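Probable UbiX-like flavin prenyltransferase (Escherichia coli, PDB 1SBZ) probably transfers a dimethylallyl group to reduced FMN, making the prenylated flavin cofactor that a partner phenolic acid decarboxylase needs. Local coordinates at residues K116-P121 with A143-M148; L3-T8 with T31-S36; G12-V17 with L45-S50. All coordinates share one frame; numbering follows the deposited sequence.

Contact 1 (K116-P121 with A143-M148)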
# COMPACT_ATOMS: atom_id res chain seq x y z
N LYS D 116 21.52 18.05 3.24
CA LYS D 116 21.11 17.84 1.85
C LYS D 116 21.93 16.75 1.17
O LYS D 116 23.16 16.81 1.18
CB LYS D 116 21.18 19.15 1.06
CG LYS D 116 20.88 18.98 -0.43
CD LYS D 116 19.98 20.08 -0.95
CE LYS D 116 19.07 19.55 -2.05
NZ LYS D 116 18.42 18.24 -1.67
N LEU D 117 21.25 15.75 0.61
CA LEU D 117 21.90 14.74 -0.21
C LEU D 117 21.51 14.90 -1.69
O LEU D 117 20.32 14.91 -2.02
CB LEU D 117 21.56 13.33 0.29
CG LEU D 117 22.25 12.13 -0.39
CD1 LEU D 117 23.77 12.24 -0.29
CD2 LEU D 117 21.78 10.82 0.22
N VAL D 118 22.51 15.06 -2.55
CA VAL D 118 22.28 15.21 -3.99
C VAL D 118 22.95 14.05 -4.72
O VAL D 118 24.17 13.88 -4.64
CB VAL D 118 22.82 16.56 -4.54
CG1 VAL D 118 22.63 16.66 -6.06
CG2 VAL D 118 22.15 17.73 -3.84
N LEU D 119 22.16 13.25 -5.42
CA LEU D 119 22.70 12.10 -6.15
C LEU D 119 22.73 12.40 -7.64
O LEU D 119 21.82 13.06 -8.16
CB LEU D 119 21.84 10.87 -5.89
CG LEU D 119 22.16 9.88 -4.77
CD1 LEU D 119 23.08 10.40 -3.66
CD2 LEU D 119 20.87 9.26 -4.20
N VAL D 120 23.75 11.91 -8.32
CA VAL D 120 23.85 12.05 -9.77
C VAL D 120 23.81 10.63 -10.33
O VAL D 120 24.84 10.06 -10.70
CB VAL D 120 25.15 12.84 -10.18
CG1 VAL D 120 25.31 12.92 -11.70
CG2 VAL D 120 25.15 14.25 -9.57
N PRO D 121 22.62 10.02 -10.36
CA PRO D 121 22.50 8.62 -10.73
C PRO D 121 22.76 8.45 -12.22
O PRO D 121 22.24 9.22 -13.02
CB PRO D 121 21.04 8.30 -10.40
CG PRO D 121 20.34 9.60 -10.61
CD PRO D 121 21.30 10.63 -10.10
N ALA D 143 17.80 14.84 -3.67
CA ALA D 143 17.77 15.35 -5.04
C ALA D 143 18.34 14.35 -6.03
O ALA D 143 19.44 13.83 -5.85
CB ALA D 143 18.52 16.67 -5.13
N MSE D 144 17.58 14.08 -7.09
CA MSE D 144 17.99 13.13 -8.10
C MSE D 144 18.37 13.89 -9.35
O MSE D 144 17.49 14.37 -10.07
CB MSE D 144 16.85 12.16 -8.41
CG MSE D 144 16.59 11.15 -7.31
SE MSE D 144 18.03 9.83 -7.07
CE MSE D 144 18.18 9.36 -8.70
N VAL D 145 19.67 14.00 -9.59
CA VAL D 145 20.16 14.83 -10.70
C VAL D 145 20.97 13.99 -11.70
O VAL D 145 22.20 14.11 -11.76
CB VAL D 145 20.95 16.07 -10.20
CG1 VAL D 145 20.92 17.18 -11.24
CG2 VAL D 145 20.37 16.62 -8.90
N PRO D 146 20.29 13.16 -12.50
CA PRO D 146 20.96 12.35 -13.50
C PRO D 146 21.59 13.26 -14.55
O PRO D 146 21.04 14.34 -14.80
CB PRO D 146 19.81 11.55 -14.12
CG PRO D 146 18.62 12.42 -13.95
CD PRO D 146 18.83 13.00 -12.56
N PRO D 147 22.73 12.86 -15.12
CA PRO D 147 23.45 13.69 -16.08
C PRO D 147 22.82 13.72 -17.48
O PRO D 147 23.45 13.29 -18.43
CB PRO D 147 24.84 13.04 -16.13
CG PRO D 147 24.60 11.61 -15.79
CD PRO D 147 23.43 11.59 -14.86
N MSE D 148 21.61 14.25 -17.59
CA MSE D 148 20.89 14.32 -18.87
C MSE D 148 21.31 15.55 -19.69
O MSE D 148 21.14 16.67 -19.22
CB MSE D 148 19.39 14.44 -18.59
CG MSE D 148 18.86 13.41 -17.62
SE MSE D 148 17.77 12.15 -18.58
CE MSE D 148 16.69 11.41 -17.04
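Val-118 and Ala-143 sit side by side on one face of a parallel beta pairing, the strand pair at one edge of a Rossmann-like flavoprotein sheet within this chain, in which strand 116-121, helix 128-139 and strand 143-144 form a beta-alpha-beta unit. CG2 of Val-118 rests against CB of Ala-143. Val-145, just beyond the strand, crosses Val-118 at a slant; anti to its carbonyl carbon, CG2 of Val-145 is the branch that meets CG1 of Val-118, at 3.6 Å. Helix 158-170 covers both valines through Val-169. The opposite face carries Leu-119 and the selenomethionine Met-144. Bends at chi2 (-68°) and chi3 fold the Met-144 chain, whose SE lies 4.1 Å from both CB and CD2 of Leu-119; Met-134 of helix 128-139 packs beyond it.

Between the two faces the backbones are joined by three hydrogen bonds, from Ala-143 N to Leu-117 O, from Leu-119 N to Ala-143 O (2.8 Å) and from Val-145 N to Leu-119 O (2.7 Å). After Met-144 the regular pairing gives way to prolines, and Pro-147 centres an inverse gamma turn. Weaker CA-H...O contacts take over here: Val-120 CA approaches Val-145 O at 3.3 Å, and Pro-146 CA approaches Pro-121 O. Both oxygens are buried without a conventional partner in the model, and Pro-121 O also has CD of Pro-147 at 3.2 Å.

Contact 2 (L3-T8 with T31-S36). With FMN (flavin mononucleotide), chain H.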
# COMPACT_ATOMS: atom_id res chain seq x y z
N LEU D 3 31.24 20.63 2.02
CA LEU D 3 30.55 19.66 1.16
C LEU D 3 31.31 18.36 1.08
O LEU D 3 32.53 18.35 0.91
CB LEU D 3 30.36 20.22 -0.25
CG LEU D 3 29.45 21.42 -0.47
CD1 LEU D 3 29.44 21.82 -1.95
CD2 LEU D 3 28.04 21.12 0.02
N ILE D 4 30.57 17.26 1.20
CA ILE D 4 31.11 15.94 0.92
C ILE D 4 30.84 15.59 -0.55
O ILE D 4 29.73 15.80 -1.06
CB ILE D 4 30.50 14.87 1.86
CG1 ILE D 4 30.66 15.28 3.33
CG2 ILE D 4 31.15 13.51 1.60
CD1 ILE D 4 29.80 14.46 4.30
N VAL D 5 31.87 15.07 -1.20
CA VAL D 5 31.79 14.65 -2.59
C VAL D 5 32.16 13.18 -2.64
O VAL D 5 33.31 12.80 -2.41
CB VAL D 5 32.71 15.50 -3.51
CG1 VAL D 5 32.66 15.01 -4.96
CG2 VAL D 5 32.32 16.98 -3.46
N GLY D 6 31.16 12.33 -2.89
CA GLY D 6 31.40 10.91 -3.08
C GLY D 6 31.54 10.66 -4.57
O GLY D 6 30.82 11.25 -5.37
N MSE D 7 32.48 9.80 -4.95
CA MSE D 7 32.57 9.37 -6.34
C MSE D 7 32.47 7.88 -6.39
O MSE D 7 32.96 7.17 -5.52
CB MSE D 7 33.85 9.86 -7.01
CG MSE D 7 33.87 11.35 -7.28
SE MSE D 7 35.36 11.86 -8.45
CE MSE D 7 34.90 10.88 -10.08
N THR D 8 31.86 7.40 -7.46
CA THR D 8 31.41 6.03 -7.53
C THR D 8 31.63 5.46 -8.94
O THR D 8 31.75 6.21 -9.90
CB THR D 8 29.94 6.05 -7.04
OG1 THR D 8 29.89 5.61 -5.68
CG2 THR D 8 29.10 5.14 -7.77
N THR D 31 36.00 20.90 0.73
CA THR D 31 35.51 19.67 0.12
C THR D 31 36.10 18.43 0.78
O THR D 31 37.30 18.36 1.03
CB THR D 31 35.77 19.65 -1.41
OG1 THR D 31 37.17 19.86 -1.66
CG2 THR D 31 35.11 20.84 -2.09
N HIS D 32 35.23 17.48 1.08
CA HIS D 32 35.65 16.19 1.60
C HIS D 32 35.30 15.11 0.59
O HIS D 32 34.12 14.80 0.37
CB HIS D 32 35.00 15.91 2.96
CG HIS D 32 35.40 16.87 4.03
ND1 HIS D 32 36.22 16.52 5.08
CD2 HIS D 32 35.09 18.18 4.22
CE1 HIS D 32 36.40 17.56 5.87
NE2 HIS D 32 35.73 18.58 5.37
N LEU D 33 36.32 14.55 -0.04
CA LEU D 33 36.14 13.57 -1.11
C LEU D 33 36.23 12.14 -0.60
O LEU D 33 37.07 11.83 0.24
CB LEU D 33 37.17 13.80 -2.23
CG LEU D 33 37.34 12.76 -3.34
CD1 LEU D 33 36.06 12.63 -4.18
CD2 LEU D 33 38.52 13.12 -4.22
N VAL D 34 35.34 11.28 -1.10
CA VAL D 34 35.46 9.84 -0.90
C VAL D 34 35.31 9.15 -2.25
O VAL D 34 34.23 9.16 -2.84
CB VAL D 34 34.41 9.28 0.09
CG1 VAL D 34 34.79 7.88 0.53
CG2 VAL D 34 34.28 10.16 1.30
N MSE D 35 36.40 8.57 -2.74
CA MSE D 35 36.37 7.80 -3.99
C MSE D 35 36.27 6.31 -3.67
O MSE D 35 37.07 5.78 -2.91
CB MSE D 35 37.63 8.04 -4.83
CG MSE D 35 37.79 9.44 -5.38
SE MSE D 35 39.54 9.67 -6.26
CE MSE D 35 40.66 9.55 -4.66
N SER D 36 35.27 5.64 -4.25
CA SER D 36 35.13 4.19 -4.09
C SER D 36 36.24 3.49 -4.87
O SER D 36 36.89 4.11 -5.70
CB SER D 36 33.77 3.73 -4.60
OG SER D 36 33.72 3.80 -6.02
N1 FMN H . 27.30 0.74 -12.70
C2 FMN H . 26.18 1.53 -12.80
O2 FMN H . 25.30 1.39 -11.96
N3 FMN H . 26.06 2.45 -13.83
C4 FMN H . 27.08 2.58 -14.76
O4 FMN H . 27.08 3.56 -15.51
C4A FMN H . 28.23 1.78 -14.65
N5 FMN H . 29.28 1.88 -15.55
C5A FMN H . 30.41 1.08 -15.41
C6 FMN H . 31.46 1.19 -16.32
C7 FMN H . 32.61 0.39 -16.19
C7M FMN H . 33.85 0.79 -16.94
C8 FMN H . 32.69 -0.53 -15.14
C8M FMN H . 33.99 -1.23 -14.80
C9 FMN H . 31.64 -0.64 -14.24
C9A FMN H . 30.50 0.16 -14.37
N10 FMN H . 29.44 0.05 -13.46
C10 FMN H . 28.33 0.85 -13.61
C1' FMN H . 29.41 -1.11 -12.50
C2' FMN H . 29.84 -0.64 -11.11
O2' FMN H . 31.13 -0.07 -11.20
C3' FMN H . 29.80 -1.78 -10.08
O3' FMN H . 28.44 -2.10 -9.79
C4' FMN H . 30.55 -1.45 -8.79
O4' FMN H . 30.35 -2.46 -7.82
C5' FMN H . 30.14 -0.12 -8.17
O5' FMN H . 30.70 0.01 -6.88
P FMN H . 30.77 1.47 -6.21
O1P FMN H . 31.81 2.27 -6.97
O2P FMN H . 31.15 1.28 -4.77
O3P FMN H . 29.41 2.13 -6.32
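Leu-3 to Met-7 pair residue for residue with Thr-31 to Met-35 as neighbouring parallel strands, the two strands of the first beta-alpha-beta unit of the Rossmann-like sheet, with helix 13-24 between them in the chain. Five backbone hydrogen bonds alternate in direction along the pair. They run from His-32 N to Leu-3 O, Val-5 N to His-32 O, Val-34 N to Val-5 O, Met-7 N to Val-34 O and, just past the strands, Ser-36 N to Met-7 O (3.0 Å). CA-H...O contacts supplement them, the shortest from Leu-33 CA to Val-5 O at 3.2 Å.

Apolar contacts gather on the face of Val-5, Met-7, Leu-33 and Met-35. CG of Leu-33 stands anti to its backbone N (chi1 169°), and chi2 of 64° then sets CD1 across the strands, 4.0 Å from CG of the selenomethionine Met-7 and 4.2 Å from CG1 of Val-5. Val-54 of helix 51-55 packs over Met-7, Leu-33 and Met-35, and helix 13-24 covers Val-5.

On the other face, the His-32 ring has its edge near Leu-3 O; ND1 is hydrogen-bonded to His-62 NE2 and NE2 to Glu-30 OE2, while Phe-60 stacks on the ring.

The ligand contacts lie at the C-terminal end. Ser-36 OG donates to phosphate oxygen O1P of FMN at 2.6 Å, while CG2 of Thr-8 touches O3P at 3.4 Å. Thr-8 OG1 is held by Thr-90 OG1. Ser-36 is also the N-cap of helix 37-46, its OG hydrogen-bonded to Ala-39 N. One hydroxyl thus joins the helix start to the phosphate, whose negative charge the helix dipole would be expected to favour.

Contact 3 (G12-V17 with L45-S50)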
# COMPACT_ATOMS: atom_id res chain seq x y z
N GLY D 12 31.19 8.11 -16.18
CA GLY D 12 30.91 9.51 -15.90
C GLY D 12 31.84 10.12 -14.87
O GLY D 12 31.48 11.10 -14.22
N ALA D 13 33.04 9.54 -14.74
CA ALA D 13 34.06 10.13 -13.86
C ALA D 13 34.43 11.58 -14.23
O ALA D 13 34.72 12.37 -13.32
CB ALA D 13 35.31 9.25 -13.82
N PRO D 14 34.42 11.94 -15.52
CA PRO D 14 34.64 13.34 -15.91
C PRO D 14 33.68 14.34 -15.25
O PRO D 14 34.06 15.49 -15.04
CB PRO D 14 34.40 13.31 -17.43
CG PRO D 14 34.77 11.94 -17.82
CD PRO D 14 34.29 11.07 -16.70
N LEU D 15 32.46 13.89 -14.94
CA LEU D 15 31.48 14.70 -14.19
C LEU D 15 31.99 15.01 -12.78
O LEU D 15 31.86 16.14 -12.31
CB LEU D 15 30.13 13.97 -14.10
CG LEU D 15 29.39 13.63 -15.39
CD1 LEU D 15 28.38 12.51 -15.17
CD2 LEU D 15 28.71 14.88 -15.97
N GLY D 16 32.55 14.00 -12.11
CA GLY D 16 33.08 14.17 -10.76
C GLY D 16 34.29 15.09 -10.72
O GLY D 16 34.36 16.01 -9.89
N VAL D 17 35.23 14.86 -11.62
CA VAL D 17 36.44 15.68 -11.73
C VAL D 17 36.10 17.15 -12.01
O VAL D 17 36.67 18.05 -11.38
CB VAL D 17 37.42 15.15 -12.81
CG1 VAL D 17 38.69 16.01 -12.88
CG2 VAL D 17 37.77 13.69 -12.54
N LEU D 45 40.41 5.16 -16.32
CA LEU D 45 39.94 4.84 -17.68
C LEU D 45 39.42 6.05 -18.47
O LEU D 45 39.75 6.21 -19.65
CB LEU D 45 38.85 3.76 -17.62
CG LEU D 45 38.08 3.43 -18.92
CD1 LEU D 45 38.96 2.65 -19.91
CD2 LEU D 45 36.77 2.67 -18.64
N GLU D 46 38.61 6.89 -17.83
CA GLU D 46 37.80 7.89 -18.54
C GLU D 46 38.38 9.30 -18.58
O GLU D 46 37.91 10.16 -19.34
CB GLU D 46 36.38 7.93 -17.97
CG GLU D 46 35.69 6.59 -18.05
CD GLU D 46 34.25 6.61 -17.59
OE1 GLU D 46 33.82 7.58 -16.94
OE2 GLU D 46 33.56 5.62 -17.87
N THR D 47 39.38 9.54 -17.73
CA THR D 47 40.04 10.84 -17.64
C THR D 47 41.56 10.64 -17.72
O THR D 47 42.05 9.53 -17.45
CB THR D 47 39.69 11.56 -16.31
OG1 THR D 47 40.56 11.09 -15.27
CG2 THR D 47 38.29 11.20 -15.82
N PRO D 48 42.29 11.70 -18.08
CA PRO D 48 43.75 11.64 -18.10
C PRO D 48 44.35 11.77 -16.69
O PRO D 48 45.57 11.72 -16.54
CB PRO D 48 44.13 12.85 -18.95
CG PRO D 48 43.05 13.83 -18.68
CD PRO D 48 41.79 13.02 -18.51
N TYR D 49 43.49 11.91 -15.68
CA TYR D 49 43.94 12.05 -14.29
C TYR D 49 44.05 10.70 -13.63
O TYR D 49 43.36 9.75 -14.01
CB TYR D 49 42.98 12.94 -13.50
CG TYR D 49 42.73 14.29 -14.12
CD1 TYR D 49 41.56 14.55 -14.82
CD2 TYR D 49 43.68 15.31 -14.01
CE1 TYR D 49 41.34 15.80 -15.40
CE2 TYR D 49 43.46 16.55 -14.58
CZ TYR D 49 42.29 16.79 -15.28
OH TYR D 49 42.08 18.03 -15.84
N SER D 50 44.94 10.60 -12.64
CA SER D 50 44.98 9.44 -11.76
C SER D 50 44.08 9.73 -10.57
O SER D 50 43.58 10.85 -10.42
CB SER D 50 46.41 9.17 -11.29
OG SER D 50 46.75 10.04 -10.22
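Glu-46 sends one carboxylate oxygen, OE1, to two consecutive backbone amides at the start of helix 13-24. Gly-12 N meets the syn lone pair of OE1 at 2.8 Å in a nearly straight bond (171°), while Ala-13 N approaches nearly along the C-O axis at 3.0 Å. The chain is extended beyond CG (chi2 -176°), carrying the carboxylate past the ring of Pro-14, which it crosses at about a right angle; CD of Pro-14 lies 3.5 Å from OE1.

Alongside, apolar groups pack between the helix and the turn after helix 37-46. CG2 of Thr-47 sits near CB of Ala-13 and the Pro-14 ring, and CG1 of Val-17 lies 3.7 Å from CE1 of Tyr-49.

A second shell fixes these groups. OE2 of Glu-46 is hydrogen-bonded to Thr-11 OG1, next to Gly-12. The OG1 of Thr-47 accepts from Tyr-49 N at 3.1 Å, an ST turn, and is also bonded to Ile-43 O in the helix before it. Phe-151 of a neighbouring subunit packs on both Pro-14 and Glu-46.

Gly-12 has phi 123°, a backbone shape that calls for glycine, and its amide points to the carboxylate. Through OE1 and OE2 together, Glu-46 ties the glycine-containing turn of the FMN site to the end of helix 37-46. A negative group at a helix N terminus would also be expected to interact favourably with the helix dipole.

In the fold
From the N terminus, strand 2-7 enters the sheet first, and contact 2 closes the loop through helix 13-24 when strand 30-35 returns beside it. Contact 3 opens within that loop, at the start of helix 13-24, and closes at the end of helix 37-46 and the turn that follows, so contacts 2 and 3 cross along the chain. They also touch in space, where CE of Met-7 packs on Ala-13 and Gly-16. Contact 1 follows in series, closing the loop through helix 128-139; it reaches contact 3 through Pro-147 and Leu-15, and both border a second subunit. Contacts 1 and 2 join strands on either side of strand 80-86, and contact 3 joins two helices beside the FMN site.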